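PDB 4RI6: Phi class glutathione transferase GSTF1 from Populus tremula x Populus tremuloides, which probably catalyses the conjugation of glutathione to electrophilic substrates with release of a halide, a detoxifying step, and binds glutathione. Local coordinates for residues 149-154 with 190-195; 6-11 with 58-63; 85-90 with 159-164; 115-120 with 131-136. All coordinates share one frame; numbering follows the deposited sequence.

Contact 1: residues 149-154 with 190-195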
loop_
_atom_site.group_PDB
_atom_site.type_symbol
_atom_site.label_atom_id
_atom_site.label_comp_id
_atom_site.label_asym_id
_atom_site.label_seq_id
_atom_site.Cartn_x
_atom_site.Cartn_y
_atom_site.Cartn_z
ATOM N N GLN A 149 -5.129 -8.558 19.666
ATOM C CA GLN A 149 -4.062 -9.371 20.229
ATOM C C GLN A 149 -2.735 -8.587 20.252
ATOM O O GLN A 149 -2.053 -8.526 21.274
ATOM C CB GLN A 149 -3.946 -10.698 19.442
ATOM C CG GLN A 149 -5.203 -11.603 19.603
ATOM C CD GLN A 149 -5.353 -12.745 18.570
ATOM O OE1 GLN A 149 -5.242 -12.544 17.357
ATOM N NE2 GLN A 149 -5.659 -13.946 19.067
ATOM N N LYS A 150 -2.401 -7.953 19.137
ATOM C CA LYS A 150 -1.190 -7.154 19.017
ATOM C C LYS A 150 -1.136 -6.039 20.051
ATOM O O LYS A 150 -0.096 -5.793 20.685
ATOM C CB LYS A 150 -1.112 -6.561 17.605
ATOM C CG LYS A 150 0.141 -5.725 17.313
ATOM C CD LYS A 150 1.386 -6.619 17.250
ATOM C CE LYS A 150 2.699 -5.856 16.961
ATOM N NZ LYS A 150 3.130 -5.009 18.085
ATOM N N LEU A 151 -2.264 -5.358 20.217
ATOM C CA LEU A 151 -2.328 -4.191 21.098
ATOM C C LEU A 151 -2.433 -4.593 22.588
ATOM O O LEU A 151 -2.393 -3.748 23.471
ATOM C CB LEU A 151 -3.479 -3.280 20.668
ATOM C CG LEU A 151 -3.212 -2.621 19.305
ATOM C CD1 LEU A 151 -4.473 -2.066 18.733
ATOM C CD2 LEU A 151 -2.151 -1.546 19.405
ATOM N N GLY A 152 -2.520 -5.892 22.857
ATOM C CA GLY A 152 -2.303 -6.393 24.202
ATOM C C GLY A 152 -0.837 -6.584 24.527
ATOM O O GLY A 152 -0.485 -6.758 25.694
ATOM N N GLN A 153 0.013 -6.546 23.496
ATOM C CA GLN A 153 1.449 -6.751 23.636
ATOM C C GLN A 153 2.189 -5.429 23.617
ATOM O O GLN A 153 3.118 -5.219 24.384
ATOM C CB GLN A 153 1.963 -7.657 22.508
ATOM C CG GLN A 153 1.340 -9.036 22.518
ATOM C CD GLN A 153 1.607 -9.866 21.252
ATOM O OE1 GLN A 153 1.905 -9.350 20.150
ATOM N NE2 GLN A 153 1.474 -11.174 21.406
ATOM N N THR A 154 1.765 -4.541 22.719
ATOM C CA THR A 154 2.373 -3.220 22.572
ATOM C C THR A 154 1.306 -2.153 22.701
ATOM O O THR A 154 0.125 -2.407 22.484
ATOM C CB THR A 154 3.091 -3.063 21.228
ATOM O OG1 THR A 154 2.187 -3.356 20.169
ATOM C CG2 THR A 154 4.273 -4.007 21.157
ATOM N N LYS A 190 -11.329 -4.250 23.765
ATOM C CA LYS A 190 -10.767 -3.383 24.794
ATOM C C LYS A 190 -9.401 -2.799 24.435
ATOM O O LYS A 190 -9.184 -1.611 24.630
ATOM C CB LYS A 190 -10.703 -4.114 26.154
ATOM C CG LYS A 190 -9.598 -5.137 26.349
ATOM C CD LYS A 190 -9.504 -5.551 27.817
ATOM C CE LYS A 190 -8.368 -6.538 28.042
ATOM N NZ LYS A 190 -8.703 -7.872 27.487
ATOM N N ASN A 191 -8.481 -3.588 23.900
ATOM C CA ASN A 191 -7.176 -3.025 23.545
ATOM C C ASN A 191 -7.272 -2.089 22.337
ATOM O O ASN A 191 -6.618 -1.059 22.305
ATOM C CB ASN A 191 -6.153 -4.126 23.269
ATOM C CG ASN A 191 -5.916 -5.023 24.457
ATOM O OD1 ASN A 191 -6.039 -4.607 25.614
ATOM N ND2 ASN A 191 -5.576 -6.266 24.174
ATOM N N VAL A 192 -8.068 -2.467 21.341
ATOM C CA VAL A 192 -8.303 -1.613 20.175
ATOM C C VAL A 192 -8.940 -0.308 20.619
ATOM O O VAL A 192 -8.585 0.756 20.138
ATOM C CB VAL A 192 -9.188 -2.340 19.129
ATOM C CG1 VAL A 192 -9.673 -1.393 18.031
ATOM C CG2 VAL A 192 -8.388 -3.458 18.520
ATOM N N ASN A 193 -9.868 -0.389 21.558
ATOM C CA ASN A 193 -10.521 0.812 22.035
ATOM C C ASN A 193 -9.547 1.739 22.761
ATOM O O ASN A 193 -9.594 2.945 22.597
ATOM C CB ASN A 193 -11.704 0.454 22.941
ATOM C CG ASN A 193 -12.421 1.675 23.438
ATOM O OD1 ASN A 193 -13.132 2.347 22.695
ATOM N ND2 ASN A 193 -12.233 1.968 24.708
ATOM N N ARG A 194 -8.640 1.166 23.538
ATOM C CA ARG A 194 -7.614 1.949 24.230
ATOM C C ARG A 194 -6.743 2.691 23.221
ATOM O O ARG A 194 -6.518 3.914 23.315
ATOM C CB ARG A 194 -6.742 1.042 25.089
ATOM C CG ARG A 194 -5.639 1.766 25.822
ATOM C CD ARG A 194 -4.497 0.851 26.125
ATOM N NE ARG A 194 -3.726 0.541 24.917
ATOM C CZ ARG A 194 -3.364 -0.673 24.538
ATOM N NH1 ARG A 194 -3.750 -1.749 25.221
ATOM N NH2 ARG A 194 -2.636 -0.815 23.444
ATOM N N TRP A 195 -6.241 1.922 22.268
ATOM C CA TRP A 195 -5.428 2.445 21.191
ATOM C C TRP A 195 -6.172 3.544 20.436
ATOM O O TRP A 195 -5.625 4.620 20.227
ATOM C CB TRP A 195 -5.064 1.295 20.267
ATOM C CG TRP A 195 -4.503 1.622 18.922
ATOM C CD1 TRP A 195 -3.238 2.037 18.634
ATOM C CD2 TRP A 195 -5.167 1.456 17.664
ATOM N NE1 TRP A 195 -3.080 2.157 17.272
ATOM C CE2 TRP A 195 -4.247 1.809 16.653
ATOM C CE3 TRP A 195 -6.450 1.055 17.296
ATOM C CZ2 TRP A 195 -4.568 1.755 15.284
ATOM C CZ3 TRP A 195 -6.774 1.013 15.935
ATOM C CH2 TRP A 195 -5.827 1.354 14.950
#
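The chain leaving helix 130-150 at its C-terminal end packs on the first turns of helix 190-200, within the all-helical domain of the glutathione transferase fold. Packing is tightest at L151. With CG anti to the carbonyl carbon and chi2 at 164°, both its methyls reach the indole of W195: CD1 rests over one face of the five-membered ring, 4.0 Å from its centroid, a CH-pi contact, while L151 CD2 reaches W195 CD1 at 3.8 Å. L151 CD1 also meets V192 CG2, and L157 covers both L151 and W195. The other side is polar and looser. Here N191 lays ND2 3.3 Å from G152 CA, at an exposed glycine, and R194, its chain bent at chi3 (73°), turns its guanidinium end-on to the turn. R194 NH1 and NH2 both bind L151 O, at 3.0 and 2.9 Å; the oxygen lies in the guanidinium plane, and NH2 meets it on a lone pair whereas NH1 comes from above the carbonyl plane. NH2 makes a further weak bond to T154 O and is also bonded to R155 O. One cation thus serves three carbonyls of the turn after helix 130-150, and its charge would probably offset their partial negative charge.

Contact 2: residues 6-11 with 58-63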
loop_
_atom_site.group_PDB
_atom_site.type_symbol
_atom_site.label_atom_id
_atom_site.label_comp_id
_atom_site.label_asym_id
_atom_site.label_seq_id
_atom_site.Cartn_x
_atom_site.Cartn_y
_atom_site.Cartn_z
ATOM N N THR A 6 2.480 22.708 -0.842
ATOM C CA THR A 6 1.137 22.851 -1.378
ATOM C C THR A 6 0.434 21.494 -1.386
ATOM O O THR A 6 0.967 20.528 -1.918
ATOM C CB THR A 6 1.193 23.406 -2.803
ATOM O OG1 THR A 6 1.863 24.680 -2.799
ATOM C CG2 THR A 6 -0.196 23.556 -3.392
ATOM N N ILE A 7 -0.761 21.437 -0.810
ATOM C CA ILE A 7 -1.571 20.222 -0.783
ATOM C C ILE A 7 -2.886 20.493 -1.494
ATOM O O ILE A 7 -3.494 21.535 -1.270
ATOM C CB ILE A 7 -1.864 19.758 0.664
ATOM C CG1 ILE A 7 -0.568 19.676 1.472
ATOM C CG2 ILE A 7 -2.633 18.447 0.666
ATOM C CD1 ILE A 7 0.405 18.666 0.988
ATOM N N TYR A 8 -3.328 19.548 -2.319
ATOM C CA TYR A 8 -4.584 19.656 -3.058
ATOM C C TYR A 8 -5.638 18.722 -2.495
ATOM O O TYR A 8 -5.400 17.504 -2.380
ATOM C CB TYR A 8 -4.388 19.305 -4.541
ATOM C CG TYR A 8 -3.558 20.282 -5.318
ATOM C CD1 TYR A 8 -2.182 20.301 -5.209
ATOM C CD2 TYR A 8 -4.160 21.191 -6.170
ATOM C CE1 TYR A 8 -1.423 21.205 -5.938
ATOM C CE2 TYR A 8 -3.418 22.087 -6.903
ATOM C CZ TYR A 8 -2.052 22.098 -6.777
ATOM O OH TYR A 8 -1.312 22.998 -7.510
ATOM N N GLY A 9 -6.805 19.270 -2.184
ATOM C CA GLY A 9 -7.954 18.457 -1.818
ATOM C C GLY A 9 -8.676 18.943 -0.570
ATOM O O GLY A 9 -8.151 19.768 0.169
ATOM N N PRO A 10 -9.879 18.406 -0.311
ATOM C CA PRO A 10 -10.684 18.812 0.853
ATOM C C PRO A 10 -10.352 18.029 2.116
ATOM O O PRO A 10 -10.083 16.843 2.047
ATOM C CB PRO A 10 -12.102 18.500 0.408
ATOM C CG PRO A 10 -11.938 17.280 -0.455
ATOM C CD PRO A 10 -10.584 17.413 -1.138
ATOM N N PRO A 11 -10.410 18.679 3.277
ATOM C CA PRO A 11 -10.120 17.900 4.482
ATOM C C PRO A 11 -11.139 16.787 4.797
ATOM O O PRO A 11 -10.788 15.873 5.536
ATOM C CB PRO A 11 -10.089 18.957 5.581
ATOM C CG PRO A 11 -10.522 20.203 4.995
ATOM C CD PRO A 11 -10.483 20.124 3.537
ATOM N N ALA A 58 -2.931 15.644 -3.934
ATOM C CA ALA A 58 -1.642 15.820 -4.588
ATOM C C ALA A 58 -0.799 16.756 -3.732
ATOM O O ALA A 58 -1.329 17.541 -2.933
ATOM C CB ALA A 58 -1.810 16.356 -6.005
ATOM N N PHE A 59 0.510 16.677 -3.917
ATOM C CA PHE A 59 1.483 17.406 -3.139
ATOM C C PHE A 59 2.457 18.107 -4.083
ATOM O O PHE A 59 2.897 17.499 -5.068
ATOM C CB PHE A 59 2.232 16.431 -2.222
ATOM C CG PHE A 59 3.447 17.016 -1.584
ATOM C CD1 PHE A 59 4.630 17.136 -2.282
ATOM C CD2 PHE A 59 3.415 17.424 -0.261
ATOM C CE1 PHE A 59 5.747 17.692 -1.687
ATOM C CE2 PHE A 59 4.529 17.954 0.341
ATOM C CZ PHE A 59 5.698 18.089 -0.369
ATOM N N LYS A 60 2.797 19.367 -3.782
ATOM C CA LYS A 60 3.882 20.079 -4.460
ATOM C C LYS A 60 4.779 20.802 -3.463
ATOM O O LYS A 60 4.295 21.421 -2.523
ATOM C CB LYS A 60 3.354 21.128 -5.459
ATOM C CG LYS A 60 2.481 20.631 -6.592
ATOM C CD LYS A 60 2.173 21.800 -7.534
ATOM C CE LYS A 60 1.236 21.413 -8.662
ATOM N NZ LYS A 60 0.987 22.558 -9.562
ATOM N N ASP A 61 6.089 20.723 -3.670
ATOM C CA ASP A 61 7.005 21.690 -3.084
ATOM C C ASP A 61 7.976 22.164 -4.180
ATOM O O ASP A 61 7.755 21.870 -5.353
ATOM C CB ASP A 61 7.722 21.117 -1.837
ATOM C CG ASP A 61 8.670 19.962 -2.139
ATOM O OD1 ASP A 61 9.019 19.709 -3.316
ATOM O OD2 ASP A 61 9.104 19.306 -1.167
ATOM N N GLU A 62 9.019 22.903 -3.807
ATOM C CA GLU A 62 9.930 23.481 -4.797
ATOM C C GLU A 62 10.592 22.370 -5.628
ATOM O O GLU A 62 10.996 22.599 -6.772
ATOM C CB GLU A 62 10.998 24.369 -4.116
ATOM C CG GLU A 62 10.434 25.425 -3.138
ATOM C CD GLU A 62 11.307 26.693 -2.985
ATOM O OE1 GLU A 62 10.735 27.815 -3.001
ATOM O OE2 GLU A 62 12.552 26.574 -2.832
ATOM N N SER A 63 10.651 21.160 -5.075
ATOM C CA SER A 63 11.491 20.097 -5.635
ATOM C C SER A 63 10.737 19.020 -6.408
ATOM O O SER A 63 11.295 18.410 -7.320
ATOM C CB SER A 63 12.282 19.424 -4.507
ATOM O OG SER A 63 13.183 20.342 -3.919
#
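Strands 5-8 and 58-60 are antiparallel neighbours in the sheet of the thioredoxin-like, glutathione-binding domain; the axes of segments 6-8 and 58-60 approach to 4.8 Å at 164°. I7 and F59, a non-hydrogen-bonded pair, send their side chains to one face and cross obliquely there, the tip of I7, CD1, coming to 3.5 Å from F59 CD2. Y75 meets the F59 ring at a steep angle, and V19 and L23 of helix 14-25 cover I7. T6, Y8, A58 and K60 occupy the reverse face. Y8 holds CG anti to the carbonyl carbon (chi1 -68°), which sets its ring with A58 O at the edge and A58 CB 4.0 Å from Y8 CD1; I50 touches both residues. K60, extended beyond CG, crosses the same ring obliquely, its CD and CE running beside CE1. V56, which binds glutathione, has its side chain about 5 Å from that of Y8, so the Y8 and A58 end of this face lies near the ligand site. Beneath the side chains, T6 and K60 form a hydrogen-bonded pair, T6 N meeting K60 O at 2.8 Å, nearly straight (173°). At the far tip of the lysine, K60 NZ makes a weak hydrogen bond of 3.1 Å to Y8 OH.

Contact 3: residues 85-90 with 159-164. Unlike the reference sequence in segment 85-90: K86 (reference Arg).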
loop_
_atom_site.group_PDB
_atom_site.type_symbol
_atom_site.label_atom_id
_atom_site.label_comp_id
_atom_site.label_asym_id
_atom_site.label_seq_id
_atom_site.Cartn_x
_atom_site.Cartn_y
_atom_site.Cartn_z
ATOM N N ASN A 85 7.741 15.869 15.103
ATOM C CA ASN A 85 7.851 14.527 15.649
ATOM C C ASN A 85 8.911 13.726 14.871
ATOM O O ASN A 85 8.638 13.219 13.786
ATOM C CB ASN A 85 6.484 13.842 15.591
ATOM C CG ASN A 85 6.474 12.469 16.243
ATOM O OD1 ASN A 85 7.511 11.923 16.603
ATOM N ND2 ASN A 85 5.287 11.901 16.382
ATOM N N LYS A 86 10.106 13.605 15.436
ATOM C CA LYS A 86 11.209 12.948 14.742
ATOM C C LYS A 86 11.003 11.446 14.572
ATOM O O LYS A 86 11.546 10.845 13.641
ATOM C CB LYS A 86 12.522 13.188 15.480
ATOM C CG LYS A 86 12.866 14.655 15.630
ATOM C CD LYS A 86 14.312 14.854 16.014
ATOM C CE LYS A 86 14.599 16.303 16.331
ATOM N NZ LYS A 86 16.051 16.540 16.543
ATOM N N SER A 87 10.235 10.829 15.464
ATOM C CA SER A 87 10.118 9.377 15.471
ATOM C C SER A 87 8.929 8.865 14.663
ATOM O O SER A 87 8.676 7.662 14.661
ATOM C CB SER A 87 9.988 8.857 16.899
ATOM O OG SER A 87 8.664 9.054 17.371
ATOM N N LEU A 88 8.212 9.751 13.974
ATOM C CA LEU A 88 6.924 9.367 13.384
ATOM C C LEU A 88 7.048 8.157 12.457
ATOM O O LEU A 88 6.180 7.278 12.459
ATOM C CB LEU A 88 6.298 10.554 12.636
ATOM C CG LEU A 88 4.895 10.325 12.053
ATOM C CD1 LEU A 88 3.852 10.020 13.145
ATOM C CD2 LEU A 88 4.452 11.528 11.237
ATOM N N TYR A 89 8.122 8.106 11.676
ATOM C CA TYR A 89 8.369 6.969 10.782
ATOM C C TYR A 89 9.731 6.366 11.127
ATOM O O TYR A 89 10.497 5.936 10.258
ATOM C CB TYR A 89 8.286 7.404 9.312
ATOM C CG TYR A 89 7.555 6.431 8.387
ATOM C CD1 TYR A 89 7.890 5.082 8.332
ATOM C CD2 TYR A 89 6.539 6.880 7.550
ATOM C CE1 TYR A 89 7.229 4.214 7.476
ATOM C CE2 TYR A 89 5.862 6.019 6.711
ATOM C CZ TYR A 89 6.213 4.696 6.659
ATOM O OH TYR A 89 5.533 3.869 5.788
ATOM N N GLY A 90 10.009 6.321 12.426
ATOM C CA GLY A 90 11.257 5.782 12.936
ATOM C C GLY A 90 12.430 6.734 12.800
ATOM O O GLY A 90 12.288 7.850 12.298
ATOM N N GLY A 159 4.810 -0.800 18.357
ATOM C CA GLY A 159 5.655 -0.687 19.527
ATOM C C GLY A 159 5.195 0.343 20.529
ATOM O O GLY A 159 3.994 0.546 20.699
ATOM N N ASP A 160 6.154 1.004 21.174
ATOM C CA ASP A 160 5.846 1.788 22.376
ATOM C C ASP A 160 5.625 3.266 22.072
ATOM O O ASP A 160 5.450 4.082 22.969
ATOM C CB ASP A 160 6.954 1.620 23.439
ATOM C CG ASP A 160 8.318 2.049 22.959
ATOM O OD1 ASP A 160 8.418 2.621 21.864
ATOM O OD2 ASP A 160 9.305 1.820 23.690
ATOM N N GLU A 161 5.601 3.606 20.789
ATOM C CA GLU A 161 5.563 4.989 20.364
ATOM C C GLU A 161 4.568 5.147 19.218
ATOM O O GLU A 161 4.525 4.306 18.337
ATOM C CB GLU A 161 6.967 5.407 19.915
ATOM C CG GLU A 161 7.301 6.865 20.091
ATOM C CD GLU A 161 8.783 7.162 19.843
ATOM O OE1 GLU A 161 9.601 6.213 19.752
ATOM O OE2 GLU A 161 9.131 8.358 19.742
ATOM N N PHE A 162 3.759 6.198 19.255
ATOM C CA PHE A 162 2.889 6.550 18.125
ATOM C C PHE A 162 3.721 6.601 16.853
ATOM O O PHE A 162 4.816 7.157 16.853
ATOM C CB PHE A 162 2.192 7.895 18.366
ATOM C CG PHE A 162 1.273 8.338 17.244
ATOM C CD1 PHE A 162 0.007 7.798 17.107
ATOM C CD2 PHE A 162 1.659 9.345 16.372
ATOM C CE1 PHE A 162 -0.845 8.223 16.101
ATOM C CE2 PHE A 162 0.816 9.774 15.359
ATOM C CZ PHE A 162 -0.439 9.213 15.224
ATOM N N SER A 163 3.210 6.023 15.775
ATOM C CA SER A 163 3.933 6.056 14.511
ATOM C C SER A 163 3.002 6.343 13.368
ATOM O O SER A 163 1.777 6.381 13.533
ATOM C CB SER A 163 4.649 4.732 14.244
ATOM O OG SER A 163 3.760 3.749 13.759
ATOM N N PHE A 164 3.587 6.501 12.186
ATOM C CA PHE A 164 2.779 6.659 10.996
ATOM C C PHE A 164 1.824 5.482 10.793
ATOM O O PHE A 164 0.751 5.636 10.206
ATOM C CB PHE A 164 3.665 6.840 9.749
ATOM C CG PHE A 164 2.872 7.156 8.534
ATOM C CD1 PHE A 164 2.277 8.394 8.405
ATOM C CD2 PHE A 164 2.626 6.201 7.564
ATOM C CE1 PHE A 164 1.491 8.687 7.344
ATOM C CE2 PHE A 164 1.841 6.504 6.480
ATOM C CZ PHE A 164 1.279 7.750 6.371
HETATM O O HOH W 1 5.714 9.572 17.989
HETATM O O HOH W 2 7.276 5.900 16.292
#
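Two loops interlock where the linker entering helix 93-122 meets the start of helix 164-179. The bump of the first is L88, whose CG lies anti to the backbone N (chi1 -176°), so that CD1 fits between the F162 ring, 3.8 Å from CE2, and the backbone at F164 N. In return F164 pushes into the hollow beside Y89. Their rings are nearly parallel (16°) but slid apart, so they barely overlap; Y89 CE2 lies 3.4 Å from F164 CD2. V103 of helix 93-122 packs on both rings, and Y89 OH is bonded to D100 and R74. An alanine at Y89 removes ring and hydroxyl, which would probably loosen the packing of F164 and the tie to D100 and R74. F164 N binds L88 O at 2.7 Å, just past S163, the N-cap, whose OG caps A165 N. Nearer solvent the fit is polar: S87 OG donates to E161 OE2 at 2.5 Å, from above the carboxylate plane. Two waters bridge the loops behind it, both donating to F162 O; one also joins S87 OG and N85 ND2, itself bonded to E25, the other S87 O. The short serine-carboxylate contact suggests that E161 is probably ionised, and S87 O takes its water beside a bond from G90 N.

Contact 4: residues 115-120 with 131-136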
loop_
_atom_site.group_PDB
_atom_site.type_symbol
_atom_site.label_atom_id
_atom_site.label_comp_id
_atom_site.label_asym_id
_atom_site.label_seq_id
_atom_site.Cartn_x
_atom_site.Cartn_y
_atom_site.Cartn_z
ATOM N N GLY A 115 -12.298 1.405 4.237
ATOM C CA GLY A 115 -12.567 2.417 3.239
ATOM C C GLY A 115 -13.839 2.173 2.443
ATOM O O GLY A 115 -14.562 3.109 2.106
ATOM N N ASP A 116 -14.124 0.919 2.120
ATOM C CA ASP A 116 -15.353 0.619 1.393
ATOM C C ASP A 116 -16.583 0.878 2.261
ATOM O O ASP A 116 -17.607 1.339 1.762
ATOM C CB ASP A 116 -15.365 -0.828 0.901
ATOM C CG ASP A 116 -14.378 -1.079 -0.208
ATOM O OD1 ASP A 116 -13.842 -0.101 -0.780
ATOM O OD2 ASP A 116 -14.143 -2.270 -0.506
ATOM N N LEU A 117 -16.496 0.535 3.549
ATOM C CA LEU A 117 -17.571 0.864 4.477
ATOM C C LEU A 117 -17.779 2.382 4.559
ATOM O O LEU A 117 -18.907 2.861 4.455
ATOM C CB LEU A 117 -17.270 0.287 5.863
ATOM C CG LEU A 117 -17.457 -1.219 6.031
ATOM C CD1 LEU A 117 -16.840 -1.654 7.364
ATOM C CD2 LEU A 117 -18.944 -1.576 5.966
ATOM N N VAL A 118 -16.700 3.130 4.743
ATOM C CA VAL A 118 -16.808 4.589 4.808
ATOM C C VAL A 118 -17.458 5.131 3.547
ATOM O O VAL A 118 -18.353 5.993 3.619
ATOM C CB VAL A 118 -15.430 5.250 5.038
ATOM C CG1 VAL A 118 -15.503 6.765 4.832
ATOM C CG2 VAL A 118 -14.935 4.926 6.426
ATOM N N HIS A 119 -17.032 4.633 2.389
ATOM C CA HIS A 119 -17.590 5.130 1.150
ATOM C C HIS A 119 -19.076 4.795 1.024
ATOM O O HIS A 119 -19.890 5.664 0.737
ATOM C CB HIS A 119 -16.846 4.586 -0.065
ATOM C CG HIS A 119 -17.415 5.103 -1.337
ATOM N ND1 HIS A 119 -18.349 4.410 -2.070
ATOM C CD2 HIS A 119 -17.285 6.310 -1.928
ATOM C CE1 HIS A 119 -18.710 5.138 -3.111
ATOM N NE2 HIS A 119 -18.084 6.299 -3.043
ATOM N N ASP A 120 -19.447 3.544 1.268
ATOM C CA ASP A 120 -20.826 3.141 1.036
ATOM C C ASP A 120 -21.786 3.795 2.016
ATOM O O ASP A 120 -22.918 4.100 1.656
ATOM C CB ASP A 120 -20.955 1.628 1.101
ATOM C CG ASP A 120 -20.292 0.942 -0.083
ATOM O OD1 ASP A 120 -19.963 1.631 -1.081
ATOM O OD2 ASP A 120 -20.099 -0.286 -0.028
ATOM N N ALA A 131 -25.884 -6.526 2.376
ATOM C CA ALA A 131 -25.120 -7.765 2.288
ATOM C C ALA A 131 -23.637 -7.436 2.120
ATOM O O ALA A 131 -22.767 -8.105 2.701
ATOM C CB ALA A 131 -25.624 -8.623 1.140
ATOM N N LEU A 132 -23.344 -6.392 1.346
ATOM C CA LEU A 132 -21.957 -5.973 1.122
ATOM C C LEU A 132 -21.403 -5.242 2.357
ATOM O O LEU A 132 -20.217 -5.386 2.697
ATOM C CB LEU A 132 -21.854 -5.080 -0.117
ATOM C CG LEU A 132 -20.444 -4.571 -0.435
ATOM C CD1 LEU A 132 -19.430 -5.717 -0.527
ATOM C CD2 LEU A 132 -20.446 -3.790 -1.732
ATOM N N ILE A 133 -22.258 -4.472 3.028
ATOM C CA ILE A 133 -21.877 -3.884 4.300
ATOM C C ILE A 133 -21.460 -5.004 5.263
ATOM O O ILE A 133 -20.404 -4.934 5.879
ATOM C CB ILE A 133 -23.019 -3.063 4.928
ATOM C CG1 ILE A 133 -23.328 -1.824 4.100
ATOM C CG2 ILE A 133 -22.651 -2.653 6.346
ATOM C CD1 ILE A 133 -22.204 -0.820 4.010
ATOM N N LYS A 134 -22.285 -6.042 5.376
ATOM C CA LYS A 134 -21.972 -7.143 6.293
ATOM C C LYS A 134 -20.646 -7.808 5.914
ATOM O O LYS A 134 -19.842 -8.137 6.781
ATOM C CB LYS A 134 -23.096 -8.184 6.336
ATOM C CG LYS A 134 -22.704 -9.435 7.162
ATOM C CD LYS A 134 -23.784 -10.506 7.186
ATOM C CE LYS A 134 -23.194 -11.885 7.393
ATOM N NZ LYS A 134 -22.553 -11.976 8.718
ATOM N N LYS A 135 -20.427 -8.013 4.625
ATOM C CA LYS A 135 -19.192 -8.636 4.155
ATOM C C LYS A 135 -17.961 -7.848 4.611
ATOM O O LYS A 135 -16.968 -8.434 5.070
ATOM C CB LYS A 135 -19.224 -8.760 2.637
ATOM C CG LYS A 135 -18.066 -9.501 2.019
ATOM C CD LYS A 135 -18.399 -9.840 0.557
ATOM C CE LYS A 135 -17.169 -10.237 -0.259
ATOM N NZ LYS A 135 -16.297 -11.213 0.444
ATOM N N ASN A 136 -18.021 -6.523 4.491
ATOM C CA ASN A 136 -16.876 -5.694 4.872
ATOM C C ASN A 136 -16.742 -5.494 6.377
ATOM O O ASN A 136 -15.630 -5.439 6.888
ATOM C CB ASN A 136 -16.961 -4.350 4.155
ATOM C CG ASN A 136 -16.599 -4.478 2.695
ATOM O OD1 ASN A 136 -15.696 -5.254 2.353
ATOM N ND2 ASN A 136 -17.295 -3.745 1.833
HETATM O O HOH W 3 -16.491 -3.490 -1.012
HETATM O O HOH W 4 -13.431 -4.544 1.166
HETATM O O HOH W 5 -19.117 -1.572 2.082
#
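The flat groups here, the amide of N136 and the carboxylates of D116 and D120, meet through water. The amide and D116 carboxylate planes stand 57° apart as the two side chains cross obliquely, N136 ND2 coming to 3.6 Å from D116 CB. Two waters link their polar ends: one donates to D116 OD2 and accepts from N136 ND2, the other donates to both D116 OD2 and N136 OD1. A third accepts from N136 ND2 and donates to D120 OD2, so both amide hydrogens probably serve waters and one asparagine is shared by two aspartates a helical turn apart. L132 CD2 lies against D120 OD2, the side chains crossing at about a right angle. Below this wet layer the contact is apolar. L117, with CG anti to the carbonyl carbon (chi1 -75°), slides antiparallel past N136, CG 3.7 Å from N136 CB, and pushes CD2 to 3.9 Å from I133 CD1, which also reaches D120 CB. L140 of helix 130-150 and L176 of helix 164-179 pack on L117. An alanine at L117 removes the branch that meets I133 and N136, which would probably weaken the join between the helices. Segments 115-120 and 131-136 run antiparallel at 149°, axes 9.7 Å apart; their helices, 93-122 and 130-150, are successive members of the helical bundle characteristic of the glutathione transferase C-terminal domain.

Contact 2 comes first along the chain and lies in the four-stranded sheet of the thioredoxin-like, glutathione-binding domain; the other three belong mainly to the helical part. Contact 4 joins helices 93-122 and 130-150 near the turn between them, falling between the two segments of contact 3. Contacts 1 and 4 share helix 130-150, with centres about 24 Å apart. The segments of contacts 1 and 3 alternate along the chain, and the two touch where T154 packs on G159. Contacts 1 and 2 have centres about 34 Å apart, on opposite sides of the chain's centre. Contact 3 ties the interdomain linker to the helical bundle. Contacts 2, 3 and 4 each come within about 10 Å of bound glutathione, whereas contact 1 is helical-domain packing away from those sites.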